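Local coordinates for protein 3-hexulose-6-phosphate isomerase (PDB 1JEO) that catalyses the reversible isomerization of 3-hexulose 6-phosphate to fructose 6-phosphate in a pathway of ribose 5-phosphate biosynthesis, at residues A[40-45]-A[79-84]. Numbering follows the deposited sequence.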
ATOM      1  N   ALA A  40       3.625 -10.061  10.344  1.00 22.12           N
ATOM      2  CA  ALA A  40       4.961  -9.476  10.200  1.00 21.10           C
ATOM      3  C   ALA A  40       5.504  -8.881  11.494  1.00 20.57           C
ATOM      4  O   ALA A  40       4.735  -8.428  12.345  1.00 20.64           O
ATOM      5  CB  ALA A  40       4.961  -8.417   9.117  1.00 21.50           C
ATOM      6  N   LYS A  41       6.830  -8.911  11.636  1.00 21.99           N
ATOM      7  CA  LYS A  41       7.515  -8.350  12.799  1.00 21.31           C
ATOM      8  C   LYS A  41       7.571  -6.831  12.574  1.00 20.47           C
ATOM      9  O   LYS A  41       7.083  -6.058  13.398  1.00 20.18           O
ATOM     10  CB  LYS A  41       8.928  -8.946  12.924  1.00 86.08           C
ATOM     11  CG  LYS A  41       9.633  -8.706  14.262  1.00 87.15           C
ATOM     12  CD  LYS A  41       9.040  -9.544  15.391  1.00 88.32           C
ATOM     13  CE  LYS A  41       9.742  -9.266  16.715  1.00 88.91           C
ATOM     14  NZ  LYS A  41       9.166 -10.056  17.840  1.00 89.93           N
ATOM     15  N   LYS A  42       8.143  -6.425  11.438  1.00 19.31           N
ATOM     16  CA  LYS A  42       8.239  -5.013  11.048  1.00 17.87           C
ATOM     17  C   LYS A  42       7.692  -4.878   9.622  1.00 16.83           C
ATOM     18  O   LYS A  42       7.815  -5.802   8.813  1.00 15.98           O
ATOM     19  CB  LYS A  42       9.686  -4.480  11.114  1.00 20.48           C
ATOM     20  CG  LYS A  42      10.441  -4.737  12.429  1.00 21.19           C
ATOM     21  CD  LYS A  42      11.746  -3.944  12.571  1.00 21.94           C
ATOM     22  CE  LYS A  42      12.802  -4.269  11.509  1.00 22.68           C
ATOM     23  NZ  LYS A  42      13.339  -5.651  11.535  1.00 23.46           N
ATOM     24  N   ILE A  43       7.038  -3.752   9.336  1.00 19.97           N
ATOM     25  CA  ILE A  43       6.451  -3.495   8.016  1.00 18.88           C
ATOM     26  C   ILE A  43       7.151  -2.314   7.342  1.00 17.74           C
ATOM     27  O   ILE A  43       7.268  -1.236   7.924  1.00 17.59           O
ATOM     28  CB  ILE A  43       4.914  -3.229   8.116  1.00 19.85           C
ATOM     29  CG1 ILE A  43       4.225  -4.400   8.828  1.00 20.16           C
ATOM     30  CG2 ILE A  43       4.296  -3.083   6.713  1.00 20.29           C
ATOM     31  CD1 ILE A  43       2.978  -4.034   9.556  1.00 20.54           C
ATOM     32  N   PHE A  44       7.615  -2.538   6.114  1.00 18.02           N
ATOM     33  CA  PHE A  44       8.324  -1.522   5.333  1.00 17.33           C
ATOM     34  C   PHE A  44       7.540  -1.097   4.102  1.00 16.46           C
ATOM     35  O   PHE A  44       7.054  -1.934   3.347  1.00 16.14           O
ATOM     36  CB  PHE A  44       9.699  -2.040   4.895  1.00 18.29           C
ATOM     37  CG  PHE A  44      10.671  -2.234   6.022  1.00 18.84           C
ATOM     38  CD1 PHE A  44      10.575  -3.354   6.875  1.00 18.93           C
ATOM     39  CD2 PHE A  44      11.710  -1.312   6.225  1.00 19.17           C
ATOM     40  CE1 PHE A  44      11.510  -3.554   7.915  1.00 19.09           C
ATOM     41  CE2 PHE A  44      12.654  -1.500   7.265  1.00 19.04           C
ATOM     42  CZ  PHE A  44      12.551  -2.624   8.111  1.00 19.34           C
ATOM     43  N   ILE A  45       7.400   0.214   3.918  1.00 12.90           N
ATOM     44  CA  ILE A  45       6.678   0.760   2.771  1.00 11.66           C
ATOM     45  C   ILE A  45       7.639   1.607   1.929  1.00 11.25           C
ATOM     46  O   ILE A  45       8.486   2.314   2.475  1.00 11.19           O
ATOM     47  CB  ILE A  45       5.481   1.688   3.197  1.00 22.10           C
ATOM     48  CG1 ILE A  45       4.694   1.129   4.395  1.00 22.81           C
ATOM     49  CG2 ILE A  45       4.564   1.975   1.996  1.00 21.30           C
ATOM     50  CD1 ILE A  45       3.920  -0.134   4.172  1.00 23.75           C
ATOM     51  N   SER A  79      17.164  -2.135   9.388  1.00 16.73           N
ATOM     52  CA  SER A  79      17.409  -3.234   8.465  1.00 17.16           C
ATOM     53  C   SER A  79      16.187  -4.117   8.280  1.00 17.21           C
ATOM     54  O   SER A  79      15.396  -4.310   9.210  1.00 17.21           O
ATOM     55  CB  SER A  79      18.562  -4.097   8.978  1.00 20.51           C
ATOM     56  OG  SER A  79      18.327  -4.504  10.314  1.00 20.91           O
ATOM     57  N   TYR A  80      16.040  -4.621   7.059  1.00 19.20           N
ATOM     58  CA  TYR A  80      14.960  -5.522   6.680  1.00 19.82           C
ATOM     59  C   TYR A  80      15.426  -6.926   7.070  1.00 20.97           C
ATOM     60  O   TYR A  80      16.507  -7.360   6.661  1.00 20.64           O
ATOM     61  CB  TYR A  80      14.733  -5.422   5.169  1.00 19.28           C
ATOM     62  CG  TYR A  80      13.537  -6.175   4.628  1.00 18.44           C
ATOM     63  CD1 TYR A  80      12.239  -5.660   4.764  1.00 18.19           C
ATOM     64  CD2 TYR A  80      13.699  -7.411   3.974  1.00 18.00           C
ATOM     65  CE1 TYR A  80      11.120  -6.361   4.259  1.00 17.64           C
ATOM     66  CE2 TYR A  80      12.591  -8.123   3.467  1.00 17.61           C
ATOM     67  CZ  TYR A  80      11.307  -7.591   3.613  1.00 17.75           C
ATOM     68  OH  TYR A  80      10.233  -8.274   3.103  1.00 17.66           O
ATOM     69  N   GLU A  81      14.636  -7.598   7.906  1.00 16.73           N
ATOM     70  CA  GLU A  81      14.960  -8.947   8.377  1.00 18.39           C
ATOM     71  C   GLU A  81      14.014 -10.002   7.790  1.00 18.84           C
ATOM     72  O   GLU A  81      13.028  -9.654   7.135  1.00 18.91           O
ATOM     73  CB  GLU A  81      14.984  -8.976   9.907  1.00 28.83           C
ATOM     74  CG  GLU A  81      16.115  -8.130  10.499  1.00 30.92           C
ATOM     75  CD  GLU A  81      16.104  -8.079  12.012  1.00 32.25           C
ATOM     76  OE1 GLU A  81      15.146  -7.518  12.590  1.00 33.52           O
ATOM     77  OE2 GLU A  81      17.067  -8.589  12.625  1.00 33.33           O
ATOM     78  N   LYS A  82      14.334 -11.282   8.006  1.00 20.20           N
ATOM     79  CA  LYS A  82      13.559 -12.413   7.465  1.00 20.99           C
ATOM     80  C   LYS A  82      12.063 -12.510   7.788  1.00 20.88           C
ATOM     81  O   LYS A  82      11.291 -13.009   6.970  1.00 21.03           O
ATOM     82  CB  LYS A  82      14.263 -13.749   7.768  1.00 53.43           C
ATOM     83  CG  LYS A  82      14.448 -14.081   9.247  1.00 54.63           C
ATOM     84  CD  LYS A  82      15.111 -15.444   9.426  1.00 55.35           C
ATOM     85  CE  LYS A  82      15.184 -15.854  10.893  1.00 55.61           C
ATOM     86  NZ  LYS A  82      13.835 -16.096  11.496  1.00 56.31           N
ATOM     87  N   ASP A  83      11.658 -11.994   8.946  1.00 19.62           N
ATOM     88  CA  ASP A  83      10.257 -12.036   9.369  1.00 19.85           C
ATOM     89  C   ASP A  83       9.492 -10.746   9.058  1.00 19.37           C
ATOM     90  O   ASP A  83       8.369 -10.550   9.539  1.00 18.95           O
ATOM     91  CB  ASP A  83      10.165 -12.359  10.869  1.00 39.60           C
ATOM     92  CG  ASP A  83      10.674 -13.754  11.204  1.00 40.57           C
ATOM     93  OD1 ASP A  83      11.518 -13.871  12.116  1.00 41.32           O
ATOM     94  OD2 ASP A  83      10.229 -14.729  10.558  1.00 41.48           O
ATOM     95  N   ASP A  84      10.088  -9.894   8.224  1.00 18.74           N
ATOM     96  CA  ASP A  84       9.482  -8.614   7.850  1.00 17.73           C
ATOM     97  C   ASP A  84       8.680  -8.638   6.550  1.00 16.65           C
ATOM     98  O   ASP A  84       8.713  -9.613   5.794  1.00 17.28           O
ATOM     99  CB  ASP A  84      10.547  -7.508   7.793  1.00 18.80           C
ATOM    100  CG  ASP A  84      11.225  -7.260   9.134  1.00 19.26           C
ATOM    101  OD1 ASP A  84      10.667  -7.635  10.187  1.00 19.51           O
ATOM    102  OD2 ASP A  84      12.321  -6.669   9.139  1.00 19.28           O
TER
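The ammonium group of Lys-42 is held by two carboxylates and, more loosely, a carbonyl of the loop that leads into strand 85-89. NZ meets OD2 of Asp-84 at 2.8 Å on the syn lone pair of that oxygen; the second salt bridge, 2.8 Å from NZ to OE1 of Glu-81, is weak as a hydrogen bond, and a longer weak one goes to O of Ser-79. Bends at chi3 and chi4 (-65°) curl the end of the lysine chain and bring NZ to these acceptors. OD2 of Asp-84 takes a second donor, the backbone N of Glu-81, at 2.8 Å from above the carboxylate plane. The other oxygen, OD1, accepts a weak bond from N of Lys-42, and both ends of the carboxylate are therefore engaged by one lysine. Asp-84 closes a type I turn that starts at Glu-81; from within this turn, O of Asp-83 receives N of Lys-41 at 3.1 Å in a nearly straight bond (169°).

Beside the ion cluster, Tyr-80 turns its ring edge onto one face of Phe-44 in an offset edge-to-face pair, CD1 to CD1 at 3.5 Å, with the planes inclined by 69°. The hydroxyl of Tyr-80 is hydrogen-bonded to Asn-109. The rim of the Phe-44 ring also faces the acid: CE1 lies 3.4 Å from OD2 of Asp-84, near the ring plane. These contacts join the entry of strand 43-46 to that of its parallel neighbour 85-89 in the central sheet of the SIS domain, away from the residues inferred to bind substrate. With two carboxylates around one ammonium group, Lys-42 and Asp-84 being buried, the cluster would be expected to favour a protonated lysine and ionised acids.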